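Local coordinates for ornithine carbamoyltransferase, anabolic (Campylobacter jejuni subsp. jejuni, PDB 3TPF), which catalyses the reversible transfer of the carbamoyl group from carbamoyl phosphate to L-ornithine, giving L-citrulline on the way to arginine, at residues W162-A167 with W188-K193; M2-T7 with E107-S112; N21-L26 with V293-C298. All coordinates share one frame; numbering follows the deposited sequence.

Contact 1: residues W162-A167 with W188-K193; sequences WLITAA and WEFAMK
Leu163 reaches across to Trp188 and Ala191 of the neighbouring helix. Helices 157-169 and 185-198 follow one another in the Rossmann-type Asp/Orn binding domain. They are the connecting helices of two successive beta-alpha-beta crossovers, which link strands 148-152, 172-176 and 201-205 of one parallel sheet. The two short segments run almost parallel, at 16°, with their axes 8.8 Å apart. No hydrogen bond joins them, and the contact is apolar.

The CG of Leu163 lies anti to the backbone N (chi1 168°), and the side chain forks over two partners. Its CD2 comes to 3.6 Å from Trp188 CE3, with the two side chains crossing at about a right angle. Its CG rests 3.8 Å from Ala191 CB, and CD1 touches the same methyl. The Trp188 CB leaves its helix away from 162-167, yet the benzo part of the indole still meets Leu163. Met192 SE, a selenomethionine atom, sits over one face of that indole, offset toward the rim.

Ile164 uses CG1, which lies 4.2 Å from Phe190 CD1 and equally close to CE1. It crosses the phenyl group at about a right angle. Arg9 also touches Ile164 and makes a cation-pi contact with Phe190. One turn further on, Ala167 faces Ala191. Ile202 of strand 201-205 touches Leu163, Ala167 and Trp188, which ties both helices to the sheet. The Ala167 CB stands 3.9 Å from Ala191 CA and 4.0 Å from Ala191 CB.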
loop_
_atom_site.group_PDB
_atom_site.type_symbol
_atom_site.label_atom_id
_atom_site.label_comp_id
_atom_site.label_asym_id
_atom_site.label_seq_id
_atom_site.Cartn_x
_atom_site.Cartn_y
_atom_site.Cartn_z
ATOM N N TRP B 162 -27.015 -13.546 -7.072
ATOM C CA TRP B 162 -28.282 -13.040 -7.704
ATOM C C TRP B 162 -29.467 -13.943 -7.406
ATOM O O TRP B 162 -30.574 -13.479 -7.147
ATOM C CB TRP B 162 -28.162 -12.720 -9.187
ATOM C CG TRP B 162 -27.982 -11.205 -9.383
ATOM C CD1 TRP B 162 -26.890 -10.609 -9.845
ATOM C CD2 TRP B 162 -28.887 -10.137 -9.010
ATOM N NE1 TRP B 162 -27.035 -9.238 -9.775
ATOM C CE2 TRP B 162 -28.259 -8.937 -9.292
ATOM C CE3 TRP B 162 -30.145 -10.104 -8.464
ATOM C CZ2 TRP B 162 -28.828 -7.710 -9.089
ATOM C CZ3 TRP B 162 -30.733 -8.876 -8.256
ATOM C CH2 TRP B 162 -30.056 -7.688 -8.551
ATOM N N LEU B 163 -29.200 -15.223 -7.391
ATOM C CA LEU B 163 -30.289 -16.179 -7.200
ATOM C C LEU B 163 -30.900 -15.933 -5.834
ATOM O O LEU B 163 -32.104 -15.716 -5.696
ATOM C CB LEU B 163 -29.813 -17.643 -7.338
ATOM C CG LEU B 163 -30.731 -18.777 -6.909
ATOM C CD1 LEU B 163 -32.070 -18.624 -7.620
ATOM C CD2 LEU B 163 -30.093 -20.147 -7.164
ATOM N N ILE B 164 -30.007 -15.887 -4.864
ATOM C CA ILE B 164 -30.324 -15.647 -3.457
ATOM C C ILE B 164 -31.029 -14.353 -3.205
ATOM O O ILE B 164 -32.014 -14.309 -2.483
ATOM C CB ILE B 164 -29.018 -15.533 -2.661
ATOM C CG1 ILE B 164 -28.522 -16.929 -2.356
ATOM C CG2 ILE B 164 -29.108 -14.638 -1.418
ATOM C CD1 ILE B 164 -27.058 -16.903 -1.943
ATOM N N THR B 165 -30.462 -13.288 -3.735
ATOM C CA THR B 165 -30.982 -11.946 -3.476
ATOM C C THR B 165 -32.365 -11.798 -4.114
ATOM O O THR B 165 -33.271 -11.189 -3.536
ATOM C CB THR B 165 -30.100 -10.865 -4.077
ATOM O OG1 THR B 165 -28.796 -11.011 -3.565
ATOM C CG2 THR B 165 -30.639 -9.488 -3.766
ATOM N N ALA B 166 -32.522 -12.381 -5.301
ATOM C CA ALA B 166 -33.815 -12.395 -5.997
ATOM C C ALA B 166 -34.857 -13.050 -5.088
ATOM O O ALA B 166 -35.973 -12.570 -4.881
ATOM C CB ALA B 166 -33.650 -13.171 -7.282
ATOM N N ALA B 167 -34.391 -14.133 -4.512
ATOM C CA ALA B 167 -35.187 -14.999 -3.681
ATOM C C ALA B 167 -35.669 -14.256 -2.441
ATOM O O ALA B 167 -36.859 -14.442 -1.997
ATOM C CB ALA B 167 -34.364 -16.226 -3.248
ATOM N N TRP B 188 -29.638 -23.722 -4.118
ATOM C CA TRP B 188 -30.900 -23.755 -4.874
ATOM C C TRP B 188 -32.064 -24.021 -3.941
ATOM O O TRP B 188 -33.110 -23.397 -4.041
ATOM C CB TRP B 188 -30.834 -24.813 -5.975
ATOM C CG TRP B 188 -32.072 -24.925 -6.824
ATOM C CD1 TRP B 188 -33.002 -25.903 -6.729
ATOM C CD2 TRP B 188 -32.494 -24.087 -7.927
ATOM N NE1 TRP B 188 -33.962 -25.729 -7.688
ATOM C CE2 TRP B 188 -33.681 -24.620 -8.428
ATOM C CE3 TRP B 188 -31.981 -22.945 -8.526
ATOM C CZ2 TRP B 188 -34.389 -24.050 -9.480
ATOM C CZ3 TRP B 188 -32.689 -22.368 -9.607
ATOM C CH2 TRP B 188 -33.882 -22.921 -10.051
ATOM N N GLU B 189 -31.842 -24.930 -3.018
ATOM C CA GLU B 189 -32.842 -25.219 -2.024
ATOM C C GLU B 189 -33.163 -24.001 -1.200
ATOM O O GLU B 189 -34.309 -23.737 -0.917
ATOM C CB GLU B 189 -32.468 -26.388 -1.116
ATOM C CG GLU B 189 -33.687 -27.247 -0.868
ATOM C CD GLU B 189 -34.423 -27.660 -2.164
ATOM O OE1 GLU B 189 -35.600 -27.266 -2.389
ATOM O OE2 GLU B 189 -33.817 -28.386 -2.986
ATOM N N PHE B 190 -32.160 -23.264 -0.794
ATOM C CA PHE B 190 -32.411 -22.074 0.023
ATOM C C PHE B 190 -33.324 -21.125 -0.731
ATOM O O PHE B 190 -34.208 -20.507 -0.151
ATOM C CB PHE B 190 -31.115 -21.377 0.371
ATOM C CG PHE B 190 -31.297 -19.987 0.891
ATOM C CD1 PHE B 190 -31.360 -18.895 0.027
ATOM C CD2 PHE B 190 -31.374 -19.738 2.244
ATOM C CE1 PHE B 190 -31.515 -17.603 0.508
ATOM C CE2 PHE B 190 -31.522 -18.429 2.727
ATOM C CZ PHE B 190 -31.603 -17.377 1.853
ATOM N N ALA B 191 -33.048 -20.973 -2.018
ATOM C CA ALA B 191 -33.763 -20.034 -2.853
ATOM C C ALA B 191 -35.217 -20.491 -3.016
ATOM O O ALA B 191 -36.157 -19.692 -2.972
ATOM C CB ALA B 191 -33.107 -19.927 -4.203
HETATM N N MSE B 192 -35.403 -21.786 -3.186
HETATM C CA MSE B 192 -36.758 -22.307 -3.323
HETATM C C MSE B 192 -37.555 -21.938 -2.113
HETATM O O MSE B 192 -38.640 -21.377 -2.210
HETATM C CB MSE B 192 -36.773 -23.796 -3.556
HETATM C CG MSE B 192 -36.319 -24.221 -4.955
HETATM SE SE MSE B 192 -36.978 -23.068 -6.434
HETATM C CE MSE B 192 -38.015 -24.367 -7.522
ATOM N N LYS B 193 -36.987 -22.202 -0.952
ATOM C CA LYS B 193 -37.645 -21.898 0.319
ATOM C C LYS B 193 -37.943 -20.398 0.484
ATOM O O LYS B 193 -39.031 -19.982 0.882
ATOM C CB LYS B 193 -36.828 -22.439 1.510
ATOM C CG LYS B 193 -37.157 -23.914 1.850
ATOM C CD LYS B 193 -36.376 -24.460 3.057
#

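Contact 2: residues M2-T7 with E107-S112; sequences MKHFLT and EFARYS
The His4 imidazole carries the CB of Ala109 on one face. The methyl sits over the ring centre, 3.5 Å from Ala109 CB to the centroid of the His4 ring and only 11° off the normal. This is a CH-pi contact. At the edge of the same ring, near its plane, lies the carbonyl of Ser112, with Ser112 O 4.2 Å from His4 CE1. Two more flat groups belong to the helix. The Arg110 guanidinium has Glu107 N over one face, toward the rim, and Glu107 OE1 at its edge. The Tyr111 ring has Glu107 CD at its edge.

The CB of His4 is directed toward helix 102-111, and CG, anti to the carbonyl carbon (chi1 -53°), lies 3.9 Å from Ala109 CB. ND1 accepts a hydrogen bond from the backbone N of Val116, which should fix the rotation of the ring over Ala109.

Two apolar groups flank the imidazole in sequence. Leu6 places CD1 4.2 Å from Ala109 CB, so this small methyl is shared by His4 and Leu6. Selenomethionine Met2 approaches Ser112 by its terminal CE, 4.0 Å from Ser112 O. Met2 is poorly ordered, and this approach is peripheral.

Within the helix, Arg110 NH1 forms a salt bridge with Glu107 OE1 at 3.0 Å. The bond is somewhat bent (147°); OE1 lies close to the guanidinium plane and is met nearly along its C-O axis. Glu103 is a second carboxylate partner of NH1.

Segment 2-7 is an irregular N-terminal stretch before helix 13-28. Phe5 makes backbone hydrogen bonds to Val116 and Asn118 of strand 116-118. The Val116 side chain touches Leu6, Phe108 and Ala109, joining segment 2-7, strand and helix 102-111. Phe5 meanwhile packs on helices 126-138 and 279-302.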
loop_
_atom_site.group_PDB
_atom_site.type_symbol
_atom_site.label_atom_id
_atom_site.label_comp_id
_atom_site.label_asym_id
_atom_site.label_seq_id
_atom_site.Cartn_x
_atom_site.Cartn_y
_atom_site.Cartn_z
HETATM N N MSE B 2 -23.083 -10.695 17.260
HETATM C CA MSE B 2 -22.445 -9.804 16.334
HETATM C C MSE B 2 -22.532 -10.367 14.969
HETATM O O MSE B 2 -22.269 -11.555 14.737
HETATM C CB MSE B 2 -21.002 -9.705 16.744
HETATM C CG MSE B 2 -20.289 -8.553 16.035
HETATM SE SE MSE B 2 -18.498 -9.106 15.399
HETATM C CE MSE B 2 -17.801 -9.782 17.143
ATOM N N LYS B 3 -22.871 -9.498 14.048
ATOM C CA LYS B 3 -23.112 -9.899 12.688
ATOM C C LYS B 3 -21.932 -9.514 11.729
ATOM O O LYS B 3 -21.452 -8.398 11.738
ATOM C CB LYS B 3 -24.468 -9.368 12.229
ATOM C CG LYS B 3 -25.632 -10.172 12.850
ATOM C CD LYS B 3 -26.381 -11.118 11.883
ATOM C CE LYS B 3 -27.790 -10.637 11.534
ATOM N NZ LYS B 3 -28.219 -11.103 10.182
ATOM N N HIS B 4 -21.490 -10.510 10.971
ATOM C CA HIS B 4 -20.686 -10.367 9.784
ATOM C C HIS B 4 -21.524 -10.186 8.493
ATOM O O HIS B 4 -22.720 -10.409 8.466
ATOM C CB HIS B 4 -19.864 -11.621 9.613
ATOM C CG HIS B 4 -19.083 -11.972 10.819
ATOM N ND1 HIS B 4 -17.942 -11.304 11.151
ATOM C CD2 HIS B 4 -19.262 -12.903 11.783
ATOM C CE1 HIS B 4 -17.455 -11.790 12.284
ATOM N NE2 HIS B 4 -18.214 -12.788 12.667
ATOM N N PHE B 5 -20.866 -9.859 7.398
ATOM C CA PHE B 5 -21.533 -9.718 6.100
ATOM C C PHE B 5 -20.824 -10.666 5.061
ATOM O O PHE B 5 -20.020 -10.277 4.278
ATOM C CB PHE B 5 -21.518 -8.258 5.665
ATOM C CG PHE B 5 -22.349 -8.016 4.453
ATOM C CD1 PHE B 5 -23.721 -7.737 4.554
ATOM C CD2 PHE B 5 -21.815 -8.132 3.222
ATOM C CE1 PHE B 5 -24.527 -7.585 3.442
ATOM C CE2 PHE B 5 -22.599 -8.005 2.098
ATOM C CZ PHE B 5 -23.973 -7.758 2.197
ATOM N N LEU B 6 -21.082 -11.923 5.132
ATOM C CA LEU B 6 -20.423 -12.924 4.277
ATOM C C LEU B 6 -21.260 -13.315 3.093
ATOM O O LEU B 6 -20.759 -13.856 2.132
ATOM C CB LEU B 6 -20.145 -14.200 5.097
ATOM C CG LEU B 6 -19.351 -13.949 6.419
ATOM C CD1 LEU B 6 -18.958 -15.214 7.144
ATOM C CD2 LEU B 6 -18.100 -13.148 6.155
ATOM N N THR B 7 -22.565 -13.186 3.237
ATOM C CA THR B 7 -23.528 -13.456 2.173
ATOM C C THR B 7 -24.876 -12.791 2.449
ATOM O O THR B 7 -25.310 -12.694 3.589
ATOM C CB THR B 7 -23.803 -14.964 1.991
ATOM O OG1 THR B 7 -24.896 -15.124 1.070
ATOM C CG2 THR B 7 -24.147 -15.596 3.310
ATOM N N GLU B 107 -13.923 -19.260 8.770
ATOM C CA GLU B 107 -12.934 -19.577 9.809
ATOM C C GLU B 107 -12.396 -18.292 10.461
ATOM O O GLU B 107 -12.213 -18.229 11.658
ATOM C CB GLU B 107 -11.771 -20.383 9.213
ATOM C CG GLU B 107 -10.591 -20.597 10.152
ATOM C CD GLU B 107 -10.814 -21.644 11.264
ATOM O OE1 GLU B 107 -11.924 -22.265 11.369
ATOM O OE2 GLU B 107 -9.840 -21.843 12.039
ATOM N N PHE B 108 -12.130 -17.287 9.654
ATOM C CA PHE B 108 -11.690 -15.991 10.185
ATOM C C PHE B 108 -12.776 -15.339 11.047
ATOM O O PHE B 108 -12.497 -14.872 12.132
ATOM C CB PHE B 108 -11.333 -15.059 9.039
ATOM C CG PHE B 108 -10.525 -13.872 9.447
ATOM C CD1 PHE B 108 -11.144 -12.779 10.090
ATOM C CD2 PHE B 108 -9.177 -13.795 9.128
ATOM C CE1 PHE B 108 -10.413 -11.670 10.420
ATOM C CE2 PHE B 108 -8.459 -12.670 9.425
ATOM C CZ PHE B 108 -9.080 -11.599 10.070
ATOM N N ALA B 109 -14.007 -15.297 10.534
ATOM C CA ALA B 109 -15.172 -14.634 11.227
ATOM C C ALA B 109 -15.370 -15.273 12.568
ATOM O O ALA B 109 -15.671 -14.627 13.574
ATOM C CB ALA B 109 -16.442 -14.759 10.418
ATOM N N ARG B 110 -15.132 -16.565 12.553
ATOM C CA ARG B 110 -15.320 -17.391 13.709
ATOM C C ARG B 110 -14.422 -16.900 14.835
ATOM O O ARG B 110 -14.787 -16.982 15.990
ATOM C CB ARG B 110 -14.961 -18.812 13.321
ATOM C CG ARG B 110 -15.559 -20.009 14.016
ATOM C CD ARG B 110 -15.195 -21.192 13.045
ATOM N NE ARG B 110 -16.239 -21.499 12.070
ATOM C CZ ARG B 110 -16.048 -22.175 10.923
ATOM N NH1 ARG B 110 -14.828 -22.625 10.586
ATOM N NH2 ARG B 110 -17.087 -22.414 10.097
ATOM N N TYR B 111 -13.237 -16.402 14.512
ATOM C CA TYR B 111 -12.279 -15.913 15.526
ATOM C C TYR B 111 -12.082 -14.385 15.557
ATOM O O TYR B 111 -11.183 -13.906 16.252
ATOM C CB TYR B 111 -10.919 -16.586 15.305
ATOM C CG TYR B 111 -10.918 -18.036 15.661
ATOM C CD1 TYR B 111 -10.807 -18.449 16.983
ATOM C CD2 TYR B 111 -11.060 -19.008 14.682
ATOM C CE1 TYR B 111 -10.822 -19.793 17.307
ATOM C CE2 TYR B 111 -11.058 -20.346 15.005
ATOM C CZ TYR B 111 -10.933 -20.743 16.312
ATOM O OH TYR B 111 -10.932 -22.116 16.602
ATOM N N SER B 112 -12.829 -13.631 14.748
ATOM C CA SER B 112 -12.582 -12.188 14.636
ATOM C C SER B 112 -13.460 -11.403 15.519
ATOM O O SER B 112 -14.637 -11.452 15.386
ATOM C CB SER B 112 -12.811 -11.689 13.208
ATOM O OG SER B 112 -12.587 -10.282 13.133
#

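Contact 3: residues N21-L26 with V293-C298; sequences NHASEL and VKALLC
Ala23 and Ala295 mark the crossing of two helices, with CA atoms 5.1 Å apart, axes 8.2 Å apart and an angle of 114° between their directions. The small side chains permit this close approach. The Ala295 CB lies 3.8 Å from Ala23 N, against the backbone of the other helix. His22 CB also meets this methyl.

The CG of His22, anti to the backbone N (chi1 -170°), stands on the side of 293-298. In the ring, CD2 lies by Ala295 CA, and NE2 comes 4.1 Å from Cys298 CB, which sits at the ring edge. Leu26 CD1 lies over the centre of one ring face, from the next turn of the same helix. ND1 donates a hydrogen bond to Glu25 OE2 at 3.3 Å, with an angle of 144°. The oxygen is met on its anti side and stands tilted from the ring plane. This His-carboxylate pair would help to hold the imidazole in its orientation.

Helix 13-28 belongs to the carbamoyl-P binding domain. Helix 279-302 comes at the end of the chain and returns from the Asp/Orn binding domain to pack on the first one, as in other carbamoyltransferases. Helix 126-138 lies close by: its Phe134 touches Ala23, and its Thr127 touches Leu296.

The same Leu26 CD1 that covers the imidazole also lies 3.7 Å from Lys294 CB, where the two side chains cross obliquely. Lys294 carries its amino group onward to a salt bridge with Glu60, at the end of helix 48-60. The Cys298 side chain packs on Leu33 and Leu61.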
loop_
_atom_site.group_PDB
_atom_site.type_symbol
_atom_site.label_atom_id
_atom_site.label_comp_id
_atom_site.label_asym_id
_atom_site.label_seq_id
_atom_site.Cartn_x
_atom_site.Cartn_y
_atom_site.Cartn_z
ATOM N N ASN B 21 -31.187 1.943 0.470
ATOM C CA ASN B 21 -31.725 3.294 0.670
ATOM C C ASN B 21 -30.732 4.180 1.345
ATOM O O ASN B 21 -30.691 5.389 1.150
ATOM C CB ASN B 21 -33.017 3.330 1.512
ATOM C CG ASN B 21 -34.200 2.718 0.798
ATOM O OD1 ASN B 21 -34.233 2.537 -0.458
ATOM N ND2 ASN B 21 -35.224 2.432 1.590
ATOM N N HIS B 22 -29.931 3.568 2.197
ATOM C CA HIS B 22 -28.987 4.357 2.946
ATOM C C HIS B 22 -27.889 4.820 1.962
ATOM O O HIS B 22 -27.484 5.981 1.997
ATOM C CB HIS B 22 -28.396 3.543 4.093
ATOM C CG HIS B 22 -27.595 4.366 5.058
ATOM N ND1 HIS B 22 -27.753 5.726 5.158
ATOM C CD2 HIS B 22 -26.630 4.035 5.944
ATOM C CE1 HIS B 22 -26.914 6.210 6.052
ATOM N NE2 HIS B 22 -26.225 5.204 6.546
ATOM N N ALA B 23 -27.456 3.879 1.123
ATOM C CA ALA B 23 -26.436 4.133 0.099
ATOM C C ALA B 23 -26.858 5.370 -0.674
ATOM O O ALA B 23 -26.121 6.319 -0.883
ATOM C CB ALA B 23 -26.256 2.928 -0.827
ATOM N N SER B 24 -28.109 5.372 -1.009
ATOM C CA SER B 24 -28.658 6.409 -1.788
ATOM C C SER B 24 -28.611 7.743 -1.046
ATOM O O SER B 24 -28.294 8.762 -1.623
ATOM C CB SER B 24 -30.096 6.027 -2.106
ATOM O OG SER B 24 -30.551 6.682 -3.246
ATOM N N GLU B 25 -28.976 7.736 0.215
ATOM C CA GLU B 25 -28.907 8.956 1.044
ATOM C C GLU B 25 -27.478 9.483 1.075
ATOM O O GLU B 25 -27.230 10.682 0.995
ATOM C CB GLU B 25 -29.374 8.694 2.490
ATOM C CG GLU B 25 -30.891 8.785 2.721
ATOM C CD GLU B 25 -31.383 7.881 3.875
ATOM O OE1 GLU B 25 -32.606 7.645 3.961
ATOM O OE2 GLU B 25 -30.546 7.420 4.721
ATOM N N LEU B 26 -26.543 8.547 1.179
ATOM C CA LEU B 26 -25.122 8.910 1.334
ATOM C C LEU B 26 -24.573 9.476 0.029
ATOM O O LEU B 26 -23.751 10.407 0.023
ATOM C CB LEU B 26 -24.286 7.721 1.801
ATOM C CG LEU B 26 -24.430 7.377 3.279
ATOM C CD1 LEU B 26 -23.752 6.018 3.515
ATOM C CD2 LEU B 26 -23.830 8.498 4.134
ATOM N N VAL B 293 -21.015 -0.119 -0.209
ATOM C CA VAL B 293 -20.052 -0.453 0.850
ATOM C C VAL B 293 -20.138 0.569 2.036
ATOM O O VAL B 293 -20.155 0.184 3.209
ATOM C CB VAL B 293 -18.647 -0.603 0.331
ATOM C CG1 VAL B 293 -17.655 -0.682 1.509
ATOM C CG2 VAL B 293 -18.616 -1.910 -0.589
ATOM N N LYS B 294 -20.271 1.838 1.727
ATOM C CA LYS B 294 -20.519 2.821 2.812
ATOM C C LYS B 294 -21.651 2.455 3.732
ATOM O O LYS B 294 -21.495 2.364 4.959
ATOM C CB LYS B 294 -20.753 4.173 2.245
ATOM C CG LYS B 294 -19.470 4.904 1.898
ATOM C CD LYS B 294 -19.765 6.042 0.964
ATOM C CE LYS B 294 -19.094 7.389 1.366
ATOM N NZ LYS B 294 -19.630 8.530 0.590
ATOM N N ALA B 295 -22.793 2.152 3.136
ATOM C CA ALA B 295 -23.999 1.786 3.915
ATOM C C ALA B 295 -23.666 0.573 4.765
ATOM O O ALA B 295 -24.001 0.483 5.966
ATOM C CB ALA B 295 -25.199 1.478 3.012
ATOM N N LEU B 296 -23.056 -0.392 4.116
ATOM C CA LEU B 296 -22.794 -1.678 4.752
ATOM C C LEU B 296 -21.928 -1.484 5.982
ATOM O O LEU B 296 -22.181 -2.009 7.029
ATOM C CB LEU B 296 -22.038 -2.592 3.735
ATOM C CG LEU B 296 -21.690 -3.973 4.104
ATOM C CD1 LEU B 296 -22.891 -4.739 4.613
ATOM C CD2 LEU B 296 -21.190 -4.623 2.820
ATOM N N LEU B 297 -20.850 -0.757 5.793
ATOM C CA LEU B 297 -19.968 -0.458 6.904
ATOM C C LEU B 297 -20.743 0.341 8.006
ATOM O O LEU B 297 -20.588 -0.028 9.194
ATOM C CB LEU B 297 -18.783 0.372 6.484
ATOM C CG LEU B 297 -17.722 -0.165 5.564
ATOM C CD1 LEU B 297 -16.826 1.075 5.236
ATOM C CD2 LEU B 297 -16.959 -1.362 6.128
ATOM N N CYS B 298 -21.601 1.301 7.680
ATOM C CA CYS B 298 -22.329 1.940 8.796
ATOM C C CYS B 298 -23.177 0.916 9.527
ATOM O O CYS B 298 -23.421 1.006 10.756
ATOM C CB CYS B 298 -23.192 3.160 8.368
ATOM S SG CYS B 298 -22.196 4.468 7.567
#

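From the N terminus, residues 2-7 pair with 107-112, so contact 2 closes a loop over much of the carbamoyl-P binding domain. Contact 1 comes later in series and closes a short loop of about 20 residues in the Asp/Orn binding domain. Contact 3 starts inside the loop of contact 2 and ends near the C terminus. It therefore crosses contact 2 and encloses contact 1. It brings the last helix back to helix 13-28. The N-terminal stretch touches both other contacts: Phe5 packs on Leu296 of contact 3, and Thr7 meets Ile164 of contact 1. Contacts 1 and 3 do not touch; their nearest atoms are about 12 Å apart.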